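Local coordinates for protein probable transcriptional regulator (Vibrio vulnificus, PDB 4GHJ) that probably binds DNA through a helix-turn-helix domain of the XRE family and so regulates transcription, at residues B[40-45]-B[68-73]. Sequence-based numbering, arbitrary orientation. Where two conformers were deposited one is given.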
ATOM      1  N   ARG B  40      -8.300   8.144   4.490  1.00 20.51           N
ATOM      2  CA  ARG B  40      -7.267   8.426   5.521  1.00 21.40           C
ATOM      3  C   ARG B  40      -6.164   9.313   4.950  1.00 21.32           C
ATOM      4  O   ARG B  40      -5.649  10.223   5.631  1.00 20.20           O
ATOM      5  CB  ARG B  40      -6.674   7.123   6.061  1.00 23.65           C
ATOM      6  CG  ARG B  40      -7.656   6.246   6.837  1.00 28.17           C
ATOM      7  CD  ARG B  40      -6.983   4.917   7.258  1.00 31.98           C
ATOM      8  NE  ARG B  40      -7.921   3.893   7.726  1.00 34.09           N
ATOM      9  CZ  ARG B  40      -7.569   2.643   8.035  1.00 37.14           C
ATOM     10  NH1 ARG B  40      -6.292   2.255   7.957  1.00 32.81           N
ATOM     11  NH2 ARG B  40      -8.492   1.768   8.420  1.00 41.20           N
ATOM     12  N   LEU B  41      -5.817   9.089   3.678  1.00 21.31           N
ATOM     13  CA  LEU B  41      -4.797   9.909   3.023  1.00 20.79           C
ATOM     14  C   LEU B  41      -5.336  11.335   2.910  1.00 20.62           C
ATOM     15  O   LEU B  41      -4.606  12.296   3.161  1.00 20.54           O
ATOM     16  CB  LEU B  41      -4.418   9.360   1.636  1.00 21.21           C
ATOM     17  CG  LEU B  41      -3.548   8.102   1.479  1.00 23.60           C
ATOM     18  CD1 LEU B  41      -3.547   7.660  -0.010  1.00 23.16           C
ATOM     19  CD2 LEU B  41      -2.110   8.333   1.957  1.00 22.39           C
ATOM     20  N   LYS B  42      -6.605  11.466   2.495  1.00 19.72           N
ATOM     21  CA  LYS B  42      -7.260  12.773   2.410  1.00 20.88           C
ATOM     22  C   LYS B  42      -7.244  13.517   3.762  1.00 21.98           C
ATOM     23  O   LYS B  42      -6.868  14.691   3.803  1.00 23.01           O
ATOM     24  CB  LYS B  42      -8.702  12.641   1.896  1.00 21.69           C
ATOM     25  CG  LYS B  42      -9.524  13.922   1.924  1.00 26.06           C
ATOM     26  CD  LYS B  42     -10.957  13.687   1.411  1.00 29.49           C
ATOM     27  CE  LYS B  42     -11.749  14.971   1.439  1.00 32.61           C
ATOM     28  NZ  LYS B  42     -13.189  14.728   1.221  1.00 35.32           N
ATOM     29  N   GLN B  43      -7.646  12.858   4.839  0.50 22.23           N
ATOM     30  CA  GLN B  43      -7.688  13.529   6.152  0.50 22.89           C
ATOM     31  C   GLN B  43      -6.285  13.838   6.714  0.50 22.83           C
ATOM     32  O   GLN B  43      -6.113  14.823   7.437  0.50 22.04           O
ATOM     33  CB  GLN B  43      -8.542  12.749   7.144  0.50 24.91           C
ATOM     34  CG  GLN B  43      -9.996  12.563   6.680  0.50 24.17           C
ATOM     35  CD  GLN B  43     -10.721  13.889   6.360  0.50 27.93           C
ATOM     36  OE1 GLN B  43     -10.463  14.930   6.969  0.50 28.93           O
ATOM     37  NE2 GLN B  43     -11.656  13.828   5.428  0.50 25.65           N
ATOM     38  N   ALA B  44      -5.292  13.011   6.386  1.00 21.97           N
ATOM     39  CA  ALA B  44      -3.898  13.290   6.794  1.00 21.83           C
ATOM     40  C   ALA B  44      -3.438  14.583   6.092  1.00 21.09           C
ATOM     41  O   ALA B  44      -2.806  15.439   6.693  1.00 22.68           O
ATOM     42  CB  ALA B  44      -2.968  12.111   6.454  1.00 20.85           C
ATOM     43  N   ARG B  45      -3.785  14.723   4.810  1.00 19.97           N
ATOM     44  CA  ARG B  45      -3.454  15.915   4.032  1.00 20.60           C
ATOM     45  C   ARG B  45      -4.122  17.189   4.573  1.00 23.45           C
ATOM     46  O   ARG B  45      -3.489  18.262   4.675  1.00 24.98           O
ATOM     47  CB  ARG B  45      -3.863  15.692   2.568  1.00 19.65           C
ATOM     48  CG  ARG B  45      -3.773  16.928   1.726  1.00 23.67           C
ATOM     49  CD  ARG B  45      -4.146  16.696   0.284  1.00 20.75           C
ATOM     50  NE  ARG B  45      -5.547  16.311   0.068  1.00 21.20           N
ATOM     51  CZ  ARG B  45      -6.583  17.148   0.029  1.00 22.12           C
ATOM     52  NH1 ARG B  45      -6.425  18.458   0.237  1.00 21.50           N
ATOM     53  NH2 ARG B  45      -7.807  16.679  -0.221  1.00 24.17           N
ATOM     54  N   ASN B  68      -7.010  10.672  -7.500  1.00 20.63           N
ATOM     55  CA  ASN B  68      -7.345   9.266  -7.596  1.00 21.06           C
ATOM     56  C   ASN B  68      -6.927   8.450  -6.383  1.00 19.57           C
ATOM     57  O   ASN B  68      -7.642   7.534  -5.993  1.00 20.64           O
ATOM     58  CB  ASN B  68      -6.751   8.631  -8.869  1.00 23.18           C
ATOM     59  CG  ASN B  68      -7.467   9.080 -10.139  1.00 26.79           C
ATOM     60  OD1 ASN B  68      -8.609   9.496 -10.082  1.00 34.34           O
ATOM     61  ND2 ASN B  68      -6.792   8.988 -11.289  1.00 32.56           N
ATOM     62  N   ALA B  69      -5.769   8.775  -5.796  1.00 19.89           N
ATOM     63  CA  ALA B  69      -5.276   8.068  -4.627  1.00 17.41           C
ATOM     64  C   ALA B  69      -6.217   8.242  -3.431  1.00 20.31           C
ATOM     65  O   ALA B  69      -6.449   7.305  -2.648  1.00 16.56           O
ATOM     66  CB  ALA B  69      -3.841   8.543  -4.276  1.00 19.20           C
ATOM     67  N   GLU B  70      -6.789   9.438  -3.293  1.00 19.61           N
ATOM     68  CA  GLU B  70      -7.692   9.700  -2.182  1.00 20.20           C
ATOM     69  C   GLU B  70      -9.060   8.991  -2.372  1.00 21.50           C
ATOM     70  O   GLU B  70      -9.896   8.999  -1.489  1.00 19.07           O
ATOM     71  CB  GLU B  70      -7.817  11.212  -1.948  1.00 21.36           C
ATOM     72  CG  GLU B  70      -6.509  11.767  -1.374  1.00 22.99           C
ATOM     73  CD  GLU B  70      -6.524  13.242  -1.079  1.00 26.49           C
ATOM     74  OE1 GLU B  70      -7.581  13.922  -1.237  1.00 25.87           O
ATOM     75  OE2 GLU B  70      -5.441  13.712  -0.658  1.00 27.25           O
ATOM     76  N   LYS B  71      -9.275   8.418  -3.553  1.00 19.42           N
ATOM     77  CA  LYS B  71     -10.438   7.574  -3.815  1.00 21.82           C
ATOM     78  C   LYS B  71     -10.055   6.071  -3.694  1.00 23.45           C
ATOM     79  O   LYS B  71     -10.906   5.182  -3.858  1.00 24.74           O
ATOM     80  CB  LYS B  71     -10.997   7.899  -5.193  1.00 22.88           C
ATOM     81  CG  LYS B  71     -11.565   9.321  -5.252  1.00 23.68           C
ATOM     82  CD  LYS B  71     -12.101   9.651  -6.618  1.00 28.08           C
ATOM     83  CE  LYS B  71     -12.594  11.097  -6.684  1.00 28.77           C
ATOM     84  NZ  LYS B  71     -13.703  11.421  -5.729  1.00 28.63           N
ATOM     85  N   GLY B  72      -8.788   5.804  -3.348  1.00 23.15           N
ATOM     86  CA  GLY B  72      -8.280   4.419  -3.156  1.00 24.54           C
ATOM     87  C   GLY B  72      -7.669   3.802  -4.419  1.00 25.47           C
ATOM     88  O   GLY B  72      -7.353   2.598  -4.440  1.00 26.86           O
ATOM     89  N   LYS B  73      -7.480   4.619  -5.459  1.00 22.37           N
ATOM     90  CA  LYS B  73      -6.969   4.137  -6.746  1.00 22.95           C
ATOM     91  C   LYS B  73      -5.545   4.622  -6.855  1.00 21.94           C
ATOM     92  O   LYS B  73      -5.295   5.771  -7.179  1.00 18.69           O
ATOM     93  CB  LYS B  73      -7.845   4.653  -7.888  1.00 25.88           C
ATOM     94  CG  LYS B  73      -9.337   4.321  -7.670  1.00 29.73           C
ATOM     95  CD  LYS B  73     -10.236   4.889  -8.754  1.00 35.30           C
ATOM     96  CE  LYS B  73     -11.699   4.532  -8.474  1.00 38.53           C
ATOM     97  NZ  LYS B  73     -12.639   5.022  -9.507  1.00 40.54           N
TER
HETATM   98  O   HOH W   1      -3.088  12.825   0.366  1.00 31.62           O
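R45 and E70 carry this contact: the arginine grips the carboxylate side-on with two nitrogens, one for each oxygen. R45 NE donates to E70 OE2 at 2.7 Å, and R45 NH2 donates to E70 OE1 at 2.9 Å; both bonds use syn lone pairs, and the two flat groups lie nearly coplanar, 8° apart. R45 runs extended as far as CD, then a bend at chi3 (65°) and a turn at chi4 bring its NE/NH2 edge to the acid. The extended E70 side chain reaches toward helix 30-47, its CG passing 3.9 Å from K42 N.

Packing is closest around that carboxylate. The aliphatic start of K42 lies against it, with K42 CB 3.6 Å from E70 OE1. A water donates to E70 OE2 and, weakly, to L41 O, so OE2 is shared by R45 and the water, whereas OE1 also accepts from Q52 NE2. R45 NH1 turns the other way, to the carbonyl of L50, which ties the same guanidinium to the link leading into helix 52-59.

Between the two segments the apolar touch is slight: L41 CD1 lies 3.9 Å from A69 O and 4.4 Å from A69 CB. L41 also packs on L83 and A69 on I82 of helix 76-85. The loose, solvent-facing side is that of K42, whose chain runs outward, its NZ 6.2 Å from E70 OE1. A Schellman motif, with G72 at positive phi, follows helix 63-69, probably the second helix of the helix-turn-helix.

With opposite charges paired nearly in one plane and both carboxylate oxygens bonded further, E70 is held in position and orientation, and the buried R45 probably has its charge largely balanced; the bidentate pair thereby ties helix 30-47 to the C-terminal side of helix 63-69.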